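Local atomic coordinates of succinate-semialdehyde dehydrogenase (NAD(P)(+)) (Marinobacter aquaeolei, PDB entry 3RH9), a protein that probably oxidises succinate semialdehyde to succinate with NAD(+) or NADP(+) as the electron acceptor. Residues A[317-322]-A[367-372]; A[100-105]-A[325-330]; A[281-286]-A[392-397]. One frame throughout, in Å; residues are numbered along the deposited sequence.

Interaction 1: residues A[317-322]-A[367-372]; sequences MTVGDG and GLFFPP
Val319 packs against Pro372 and Phe369 in an apolar, loop-to-loop contact, where the chain leaving helix 303-316 runs beside the chain about to enter strand 373-376. The touching parts point in nearly opposite directions, 166° apart, but no hydrogen bond joins them. Pro371 and Pro372 have no N-H to give, while Thr318 and Gly320 turn their backbone bonds to Ile329. Side chains therefore do the joining. Val319 suits this with two branches that serve different neighbours: CG2 lies 3.7 Å from Pro372 CD, the two side chains sliding past each other in opposite directions, and CG1 sits at the edge of the Phe369 ring, near its plane. The benzyl group of Phe369 is turned so that CG lies anti to its own carbonyl carbon (chi1 -56°), which carries CE1 to 3.4 Å from Gly320 C, with Asp321 N close by, in an oblique approach to the peptide. Gly320 is almost fully extended, a backbone shape that glycine adopts most readily. At the other end, Met317, present as selenomethionine, turns at its selenium (chi3 60°) and brings CE to 4.3 Å from Pro372 CG. Phe370 faces the other way, onto helix 335-350. The arrangement is plain structural packing of connecting loops along one end of the mixed sheet that holds strands 373-376 and 393-399, in the catalytic domain of the aldehyde dehydrogenase fold.

Interaction 2: residues A[100-105]-A[325-330]; sequences GKPWKE and DGIDIG
Pro102 carries most of the van der Waals contact, laying its ring against the backbone of Ile327, Asp328, Ile329 and Gly330. Its CB is 3.7 Å from Ile327 O and its CG 3.8 Å from Asp328 O, so ring carbons meet carbonyl oxygens. The apolar pair is Pro102 CG with Ile327 CG2 at 4.4 Å, made by the short branch of the isoleucine.

Backbone against backbone, Gly100 and Gly330 come together, their CA atoms 5.2 Å apart and Gly100 O at 3.6 Å from Gly330 CA. Glycine suits both places: a CB on Gly330 would run into Gly100 O, and at the phi of Gly100 (118°) a CB would press on the carbonyl O of the residue before it.

Polar links bypass the interface, for no hydrogen bond crosses it. The carboxylate of Asp328 turns to the backbone N of Thr318, and Lys101 forms a salt bridge with Glu109.

Pro102 occupies the N-cap position of helix 103-123, where a fixed phi is easily accommodated and the helix does not need an N-H from this residue. This is a short connection between two successive helices, with glycine at the end of one and proline at the N-cap of the next, packed on a loop of the catalytic domain; those helices, as in other aldehyde dehydrogenases, probably belong to the coenzyme-binding domain, making this a seam between domains.

Interaction 3: residues A[281-286]-A[392-397]; sequences NKFRGG and PLVPMA
Gly286 and Pro392 bring the two backbones closest, their CA atoms 5.5 Å apart, where residues 283-286 turn beside the start of strand 393-399. Arg284 and Gly285 are the central residues of a type II beta turn closed by a bond from Gly286 N to Phe283 O, 2.8 Å long, with glycine at its third position. Gly286, the turn's last residue, also has positive phi, easy for glycine. Strand 393-399 lies beside 373-376 in their shared mixed sheet, Val394 bonding through its backbone to 373-376 and Pro395 to Ile296 of strand 295-299.

Two neighbouring side chains, Lys282 and Phe283, reach the strand by different means. Lys282 leaves with CG anti to its backbone N (chi1 179°) and bends at chi2 (60°), so that its aliphatic portion slides past Val394, CG to CG2 at 3.7 Å, while the ammonium goes on to Leu393 O. That hydrogen bond measures 2.6 Å from NZ, although Leu393 O is less surely placed; Ala293 O takes a second bond from the same nitrogen. Putting an alanine here removes the ammonium and its chain, and would probably leave Ala293 O, and Leu393 O if its modelled place is right, without that donor and a gap over the Phe283 ring beside Val394. Phe283 crosses Pro392 at about a right angle: Pro392 CB approaches in the ring plane, 3.6 Å from CE1, and Pro392 O also lies at the ring edge. Lys282 CG covers one face of that ring, and Val394 CG2 comes obliquely to 3.9 Å from CZ. Beta-branched Val394 suits a strand and fills the angle between lysine chain and ring. The contact sets helix 271-283 against strand 393-399, helix on sheet as in the layered alpha/beta catalytic domain of aldehyde dehydrogenases.

Starting from the N terminus, residues 100-105 wait more than two hundred positions before 325-330 close interaction 2. Within that span lie both 281-286 and 317-322, whose partners come later, at 392-397 and 367-372, so interaction 2 crosses interactions 3 and 1. Interaction 1 falls wholly within the span of interaction 3. The three sites adjoin: Thr318 OG1 is probably hydrogen-bonded to Gly326 O between interactions 1 and 2, Phe283 meets Met317 and Pro372 between 3 and 1, and Glu105 OE2 probably accepts from Gly285 N between 2 and 3. Together they join the helix pair 88-99 and 103-123, helix 271-283, the surrounding loops and the mixed sheet that holds strands 373-376 and 393-399.

Interaction 1: residues A[317-322]-A[367-372]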
loop_
_atom_site.group_PDB
_atom_site.type_symbol
_atom_site.label_atom_id
_atom_site.label_comp_id
_atom_site.label_asym_id
_atom_site.label_seq_id
_atom_site.Cartn_x
_atom_site.Cartn_y
_atom_site.Cartn_z
HETATM N N MSE A 317 2.688 -25.993 -33.700
HETATM C CA MSE A 317 3.618 -25.864 -32.578
HETATM C C MSE A 317 4.245 -27.186 -32.142
HETATM O O MSE A 317 3.748 -28.261 -32.447
HETATM C CB MSE A 317 2.945 -25.194 -31.394
HETATM C CG MSE A 317 2.438 -23.810 -31.699
HETATM SE SE MSE A 317 1.570 -23.020 -30.137
HETATM C CE MSE A 317 3.093 -23.047 -28.913
ATOM N N THR A 318 5.334 -27.093 -31.402
ATOM C CA THR A 318 6.110 -28.261 -31.071
ATOM C C THR A 318 6.469 -28.209 -29.605
ATOM O O THR A 318 6.810 -27.154 -29.088
ATOM C CB THR A 318 7.382 -28.293 -31.924
ATOM O OG1 THR A 318 8.035 -27.009 -31.867
ATOM C CG2 THR A 318 7.013 -28.589 -33.366
ATOM N N VAL A 319 6.369 -29.350 -28.936
ATOM C CA VAL A 319 6.691 -29.457 -27.522
ATOM C C VAL A 319 7.905 -30.336 -27.371
ATOM O O VAL A 319 8.034 -31.328 -28.057
ATOM C CB VAL A 319 5.566 -30.164 -26.757
ATOM C CG1 VAL A 319 5.467 -29.644 -25.325
ATOM C CG2 VAL A 319 4.259 -29.997 -27.485
ATOM N N GLY A 320 8.790 -29.982 -26.458
ATOM C CA GLY A 320 9.915 -30.838 -26.145
ATOM C C GLY A 320 10.884 -30.199 -25.170
ATOM O O GLY A 320 10.602 -29.141 -24.606
ATOM N N ASP A 321 12.015 -30.869 -24.959
ATOM C CA ASP A 321 13.155 -30.298 -24.266
ATOM C C ASP A 321 13.440 -28.926 -24.867
ATOM O O ASP A 321 13.512 -28.779 -26.086
ATOM C CB ASP A 321 14.366 -31.212 -24.451
ATOM C CG ASP A 321 15.501 -30.893 -23.489
ATOM O OD1 ASP A 321 15.622 -29.723 -23.041
ATOM O OD2 ASP A 321 16.273 -31.833 -23.180
ATOM N N GLY A 322 13.594 -27.921 -24.015
ATOM C CA GLY A 322 13.783 -26.562 -24.486
ATOM C C GLY A 322 15.210 -26.222 -24.889
ATOM O O GLY A 322 15.463 -25.158 -25.464
ATOM N N GLY A 367 5.637 -37.660 -19.143
ATOM C CA GLY A 367 6.524 -36.577 -18.769
ATOM C C GLY A 367 5.798 -35.444 -18.074
ATOM O O GLY A 367 4.699 -35.613 -17.546
ATOM N N LEU A 368 6.428 -34.281 -18.061
ATOM C CA LEU A 368 5.750 -33.075 -17.649
ATOM C C LEU A 368 5.365 -32.316 -18.905
ATOM O O LEU A 368 4.940 -31.156 -18.837
ATOM C CB LEU A 368 6.655 -32.232 -16.764
ATOM C CG LEU A 368 6.929 -32.915 -15.425
ATOM C CD1 LEU A 368 7.767 -32.049 -14.504
ATOM C CD2 LEU A 368 5.605 -33.262 -14.784
ATOM N N PHE A 369 5.509 -32.976 -20.055
ATOM C CA PHE A 369 5.189 -32.338 -21.333
ATOM C C PHE A 369 3.689 -32.336 -21.605
ATOM O O PHE A 369 3.047 -33.384 -21.712
ATOM C CB PHE A 369 5.947 -32.978 -22.501
ATOM C CG PHE A 369 7.433 -32.991 -22.323
ATOM C CD1 PHE A 369 8.199 -31.914 -22.724
ATOM C CD2 PHE A 369 8.066 -34.092 -21.756
ATOM C CE1 PHE A 369 9.592 -31.924 -22.556
ATOM C CE2 PHE A 369 9.443 -34.120 -21.590
ATOM C CZ PHE A 369 10.212 -33.028 -21.986
ATOM N N PHE A 370 3.130 -31.141 -21.707
ATOM C CA PHE A 370 1.719 -31.003 -21.976
ATOM C C PHE A 370 1.528 -30.224 -23.265
ATOM O O PHE A 370 1.983 -29.093 -23.393
ATOM C CB PHE A 370 1.039 -30.304 -20.811
ATOM C CG PHE A 370 -0.440 -30.510 -20.767
ATOM C CD1 PHE A 370 -1.256 -29.945 -21.729
ATOM C CD2 PHE A 370 -1.015 -31.267 -19.757
ATOM C CE1 PHE A 370 -2.614 -30.135 -21.689
ATOM C CE2 PHE A 370 -2.377 -31.454 -19.713
ATOM C CZ PHE A 370 -3.178 -30.890 -20.683
ATOM N N PRO A 371 0.844 -30.841 -24.230
ATOM C CA PRO A 371 0.643 -30.340 -25.591
ATOM C C PRO A 371 -0.310 -29.152 -25.644
ATOM O O PRO A 371 -1.296 -29.118 -24.920
ATOM C CB PRO A 371 -0.013 -31.528 -26.302
ATOM C CG PRO A 371 0.099 -32.684 -25.360
ATOM C CD PRO A 371 0.137 -32.106 -24.007
ATOM N N PRO A 372 -0.037 -28.190 -26.522
ATOM C CA PRO A 372 -0.943 -27.058 -26.637
ATOM C C PRO A 372 -2.331 -27.556 -26.990
ATOM O O PRO A 372 -2.462 -28.299 -27.946
ATOM C CB PRO A 372 -0.342 -26.265 -27.795
ATOM C CG PRO A 372 1.083 -26.670 -27.825
ATOM C CD PRO A 372 1.078 -28.103 -27.474
#

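Interaction 2: residues A[100-105]-A[325-330]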
loop_
_atom_site.group_PDB
_atom_site.type_symbol
_atom_site.label_atom_id
_atom_site.label_comp_id
_atom_site.label_asym_id
_atom_site.label_seq_id
_atom_site.Cartn_x
_atom_site.Cartn_y
_atom_site.Cartn_z
ATOM N N GLY A 100 12.353 -25.075 -17.647
ATOM C CA GLY A 100 11.793 -25.888 -18.706
ATOM C C GLY A 100 11.586 -25.053 -19.953
ATOM O O GLY A 100 11.632 -25.552 -21.072
ATOM N N LYS A 101 11.349 -23.768 -19.744
ATOM C CA LYS A 101 11.240 -22.790 -20.819
ATOM C C LYS A 101 12.349 -22.975 -21.874
ATOM O O LYS A 101 13.491 -23.278 -21.539
ATOM C CB LYS A 101 11.346 -21.401 -20.189
ATOM C CG LYS A 101 10.729 -20.271 -20.973
ATOM C CD LYS A 101 10.953 -18.946 -20.234
ATOM C CE LYS A 101 10.632 -19.101 -18.746
ATOM N NZ LYS A 101 10.336 -17.819 -18.056
ATOM N N PRO A 102 12.021 -22.781 -23.156
ATOM C CA PRO A 102 13.020 -22.930 -24.223
ATOM C C PRO A 102 14.134 -21.888 -24.146
ATOM O O PRO A 102 13.876 -20.737 -23.778
ATOM C CB PRO A 102 12.203 -22.727 -25.502
ATOM C CG PRO A 102 10.802 -23.004 -25.107
ATOM C CD PRO A 102 10.681 -22.521 -23.692
ATOM N N TRP A 103 15.351 -22.296 -24.508
ATOM C CA TRP A 103 16.546 -21.461 -24.376
ATOM C C TRP A 103 16.369 -20.045 -24.909
ATOM O O TRP A 103 16.646 -19.078 -24.215
ATOM C CB TRP A 103 17.697 -22.114 -25.104
ATOM C CG TRP A 103 19.023 -21.662 -24.625
ATOM C CD1 TRP A 103 19.283 -20.611 -23.798
ATOM C CD2 TRP A 103 20.291 -22.238 -24.961
ATOM N NE1 TRP A 103 20.635 -20.506 -23.583
ATOM C CE2 TRP A 103 21.275 -21.492 -24.286
ATOM C CE3 TRP A 103 20.686 -23.321 -25.758
ATOM C CZ2 TRP A 103 22.632 -21.786 -24.390
ATOM C CZ3 TRP A 103 22.027 -23.610 -25.858
ATOM C CH2 TRP A 103 22.985 -22.846 -25.181
ATOM N N LYS A 104 15.930 -19.934 -26.158
ATOM C CA LYS A 104 15.508 -18.654 -26.731
ATOM C C LYS A 104 14.645 -17.825 -25.777
ATOM O O LYS A 104 15.067 -16.772 -25.306
ATOM C CB LYS A 104 14.708 -18.881 -28.011
ATOM C CG LYS A 104 15.534 -19.092 -29.251
ATOM C CD LYS A 104 14.628 -19.052 -30.477
ATOM C CE LYS A 104 13.978 -17.685 -30.630
ATOM N NZ LYS A 104 14.954 -16.653 -31.112
ATOM N N GLU A 105 13.428 -18.289 -25.514
ATOM C CA GLU A 105 12.549 -17.593 -24.580
ATOM C C GLU A 105 13.338 -17.179 -23.332
ATOM O O GLU A 105 13.241 -16.041 -22.877
ATOM C CB GLU A 105 11.335 -18.461 -24.206
ATOM C CG GLU A 105 10.158 -17.696 -23.572
ATOM C CD GLU A 105 8.922 -18.570 -23.267
ATOM O OE1 GLU A 105 8.911 -19.779 -23.570
ATOM O OE2 GLU A 105 7.943 -18.035 -22.716
ATOM N N ASP A 325 16.763 -26.755 -30.488
ATOM C CA ASP A 325 16.205 -25.774 -31.408
ATOM C C ASP A 325 14.829 -26.226 -31.872
ATOM O O ASP A 325 14.533 -27.418 -31.885
ATOM C CB ASP A 325 17.145 -25.574 -32.609
ATOM C CG ASP A 325 16.660 -24.482 -33.570
ATOM O OD1 ASP A 325 15.732 -23.724 -33.201
ATOM O OD2 ASP A 325 17.210 -24.375 -34.696
ATOM N N GLY A 326 13.981 -25.265 -32.223
ATOM C CA GLY A 326 12.713 -25.564 -32.860
ATOM C C GLY A 326 11.598 -25.935 -31.905
ATOM O O GLY A 326 10.462 -26.194 -32.326
ATOM N N ILE A 327 11.914 -25.971 -30.617
ATOM C CA ILE A 327 10.899 -26.235 -29.608
ATOM C C ILE A 327 10.180 -24.955 -29.185
ATOM O O ILE A 327 10.799 -24.037 -28.646
ATOM C CB ILE A 327 11.504 -26.917 -28.381
ATOM C CG1 ILE A 327 11.816 -28.377 -28.708
ATOM C CG2 ILE A 327 10.549 -26.835 -27.219
ATOM C CD1 ILE A 327 10.635 -29.136 -29.274
ATOM N N ASP A 328 8.874 -24.903 -29.430
ATOM C CA ASP A 328 8.066 -23.739 -29.068
ATOM C C ASP A 328 7.678 -23.694 -27.603
ATOM O O ASP A 328 7.533 -22.624 -27.034
ATOM C CB ASP A 328 6.801 -23.678 -29.914
ATOM C CG ASP A 328 7.101 -23.680 -31.386
ATOM O OD1 ASP A 328 8.050 -22.976 -31.800
ATOM O OD2 ASP A 328 6.402 -24.397 -32.127
ATOM N N ILE A 329 7.489 -24.854 -26.995
ATOM C CA ILE A 329 7.143 -24.904 -25.585
ATOM C C ILE A 329 7.764 -26.117 -24.914
ATOM O O ILE A 329 7.828 -27.196 -25.505
ATOM C CB ILE A 329 5.603 -24.898 -25.356
ATOM C CG1 ILE A 329 5.221 -25.987 -24.357
ATOM C CG2 ILE A 329 4.830 -25.119 -26.657
ATOM C CD1 ILE A 329 3.738 -26.233 -24.270
ATOM N N GLY A 330 8.234 -25.928 -23.683
ATOM C CA GLY A 330 8.907 -26.983 -22.941
ATOM C C GLY A 330 8.009 -27.604 -21.889
ATOM O O GLY A 330 6.814 -27.379 -21.897
#

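Interaction 3: residues A[281-286]-A[392-397]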
loop_
_atom_site.group_PDB
_atom_site.type_symbol
_atom_site.label_atom_id
_atom_site.label_comp_id
_atom_site.label_asym_id
_atom_site.label_seq_id
_atom_site.Cartn_x
_atom_site.Cartn_y
_atom_site.Cartn_z
ATOM N N ASN A 281 0.618 -14.668 -26.304
ATOM C CA ASN A 281 0.360 -14.382 -24.903
ATOM C C ASN A 281 0.230 -15.673 -24.092
ATOM O O ASN A 281 0.861 -15.847 -23.040
ATOM C CB ASN A 281 -0.905 -13.516 -24.800
ATOM C CG ASN A 281 -1.523 -13.510 -23.407
ATOM O OD1 ASN A 281 -1.623 -12.464 -22.770
ATOM N ND2 ASN A 281 -1.972 -14.666 -22.947
ATOM N N LYS A 282 -0.579 -16.588 -24.615
ATOM C CA LYS A 282 -0.955 -17.795 -23.891
ATOM C C LYS A 282 0.174 -18.789 -23.623
ATOM O O LYS A 282 0.163 -19.472 -22.609
ATOM C CB LYS A 282 -2.094 -18.516 -24.626
ATOM C CG LYS A 282 -2.518 -19.802 -23.939
ATOM C CD LYS A 282 -3.004 -19.547 -22.515
ATOM C CE LYS A 282 -3.025 -20.829 -21.708
ATOM N NZ LYS A 282 -3.990 -20.802 -20.571
ATOM N N PHE A 283 1.132 -18.886 -24.531
ATOM C CA PHE A 283 2.041 -20.011 -24.493
ATOM C C PHE A 283 3.418 -19.642 -23.993
ATOM O O PHE A 283 4.264 -20.508 -23.788
ATOM C CB PHE A 283 2.095 -20.708 -25.854
ATOM C CG PHE A 283 0.848 -21.485 -26.164
ATOM C CD1 PHE A 283 0.527 -22.629 -25.431
ATOM C CD2 PHE A 283 -0.030 -21.058 -27.149
ATOM C CE1 PHE A 283 -0.638 -23.347 -25.693
ATOM C CE2 PHE A 283 -1.200 -21.776 -27.415
ATOM C CZ PHE A 283 -1.501 -22.923 -26.681
ATOM N N ARG A 284 3.637 -18.352 -23.784
ATOM C CA ARG A 284 4.850 -17.889 -23.141
ATOM C C ARG A 284 4.939 -18.563 -21.780
ATOM O O ARG A 284 3.952 -18.596 -21.047
ATOM C CB ARG A 284 4.806 -16.369 -22.990
ATOM C CG ARG A 284 5.789 -15.817 -21.980
ATOM C CD ARG A 284 6.064 -14.334 -22.213
ATOM N NE ARG A 284 7.006 -14.133 -23.312
ATOM C CZ ARG A 284 7.949 -13.193 -23.326
ATOM N NH1 ARG A 284 8.081 -12.365 -22.290
ATOM N NH2 ARG A 284 8.765 -13.082 -24.371
ATOM N N GLY A 285 6.102 -19.124 -21.456
ATOM C CA GLY A 285 6.287 -19.792 -20.185
ATOM C C GLY A 285 5.379 -21.001 -20.089
ATOM O O GLY A 285 5.045 -21.484 -18.999
ATOM N N GLY A 286 4.969 -21.487 -21.255
ATOM C CA GLY A 286 4.125 -22.661 -21.339
ATOM C C GLY A 286 2.770 -22.403 -20.721
ATOM O O GLY A 286 2.093 -23.340 -20.297
ATOM N N PRO A 392 -0.672 -24.936 -20.795
ATOM C CA PRO A 392 -0.901 -24.616 -22.202
ATOM C C PRO A 392 -2.306 -24.964 -22.647
ATOM O O PRO A 392 -2.464 -25.555 -23.703
ATOM C CB PRO A 392 0.079 -25.539 -22.913
ATOM C CG PRO A 392 0.178 -26.684 -21.998
ATOM C CD PRO A 392 0.277 -26.046 -20.660
ATOM N N LEU A 393 -3.304 -24.576 -21.867
ATOM C CA LEU A 393 -4.691 -24.870 -22.183
ATOM C C LEU A 393 -5.413 -23.600 -22.596
ATOM O O LEU A 393 -5.234 -22.554 -21.968
ATOM C CB LEU A 393 -5.364 -25.458 -20.954
ATOM C CG LEU A 393 -6.847 -25.785 -21.048
ATOM C CD1 LEU A 393 -7.134 -26.639 -22.290
ATOM C CD2 LEU A 393 -7.275 -26.490 -19.766
ATOM N N VAL A 394 -6.233 -23.675 -23.641
ATOM C CA VAL A 394 -6.955 -22.493 -24.099
ATOM C C VAL A 394 -8.451 -22.734 -24.073
ATOM O O VAL A 394 -8.991 -23.355 -24.986
ATOM C CB VAL A 394 -6.563 -22.104 -25.538
ATOM C CG1 VAL A 394 -7.384 -20.886 -25.999
ATOM C CG2 VAL A 394 -5.059 -21.855 -25.646
ATOM N N PRO A 395 -9.131 -22.255 -23.024
ATOM C CA PRO A 395 -10.568 -22.522 -22.880
ATOM C C PRO A 395 -11.461 -21.406 -23.446
ATOM O O PRO A 395 -11.329 -20.240 -23.066
ATOM C CB PRO A 395 -10.748 -22.662 -21.361
ATOM C CG PRO A 395 -9.343 -22.669 -20.788
ATOM C CD PRO A 395 -8.534 -21.855 -21.750
HETATM N N MSE A 396 -12.366 -21.773 -24.350
HETATM C CA MSE A 396 -13.149 -20.789 -25.081
HETATM C C MSE A 396 -14.597 -20.715 -24.608
HETATM O O MSE A 396 -15.324 -21.711 -24.640
HETATM C CB MSE A 396 -13.112 -21.105 -26.565
HETATM C CG MSE A 396 -11.720 -21.141 -27.169
HETATM SE SE MSE A 396 -11.874 -21.077 -29.123
HETATM C CE MSE A 396 -10.174 -21.821 -29.657
ATOM N N ALA A 397 -15.008 -19.531 -24.164
ATOM C CA ALA A 397 -16.371 -19.303 -23.692
ATOM C C ALA A 397 -17.035 -18.374 -24.664
ATOM O O ALA A 397 -16.382 -17.493 -25.196
ATOM C CB ALA A 397 -16.343 -18.669 -22.329
#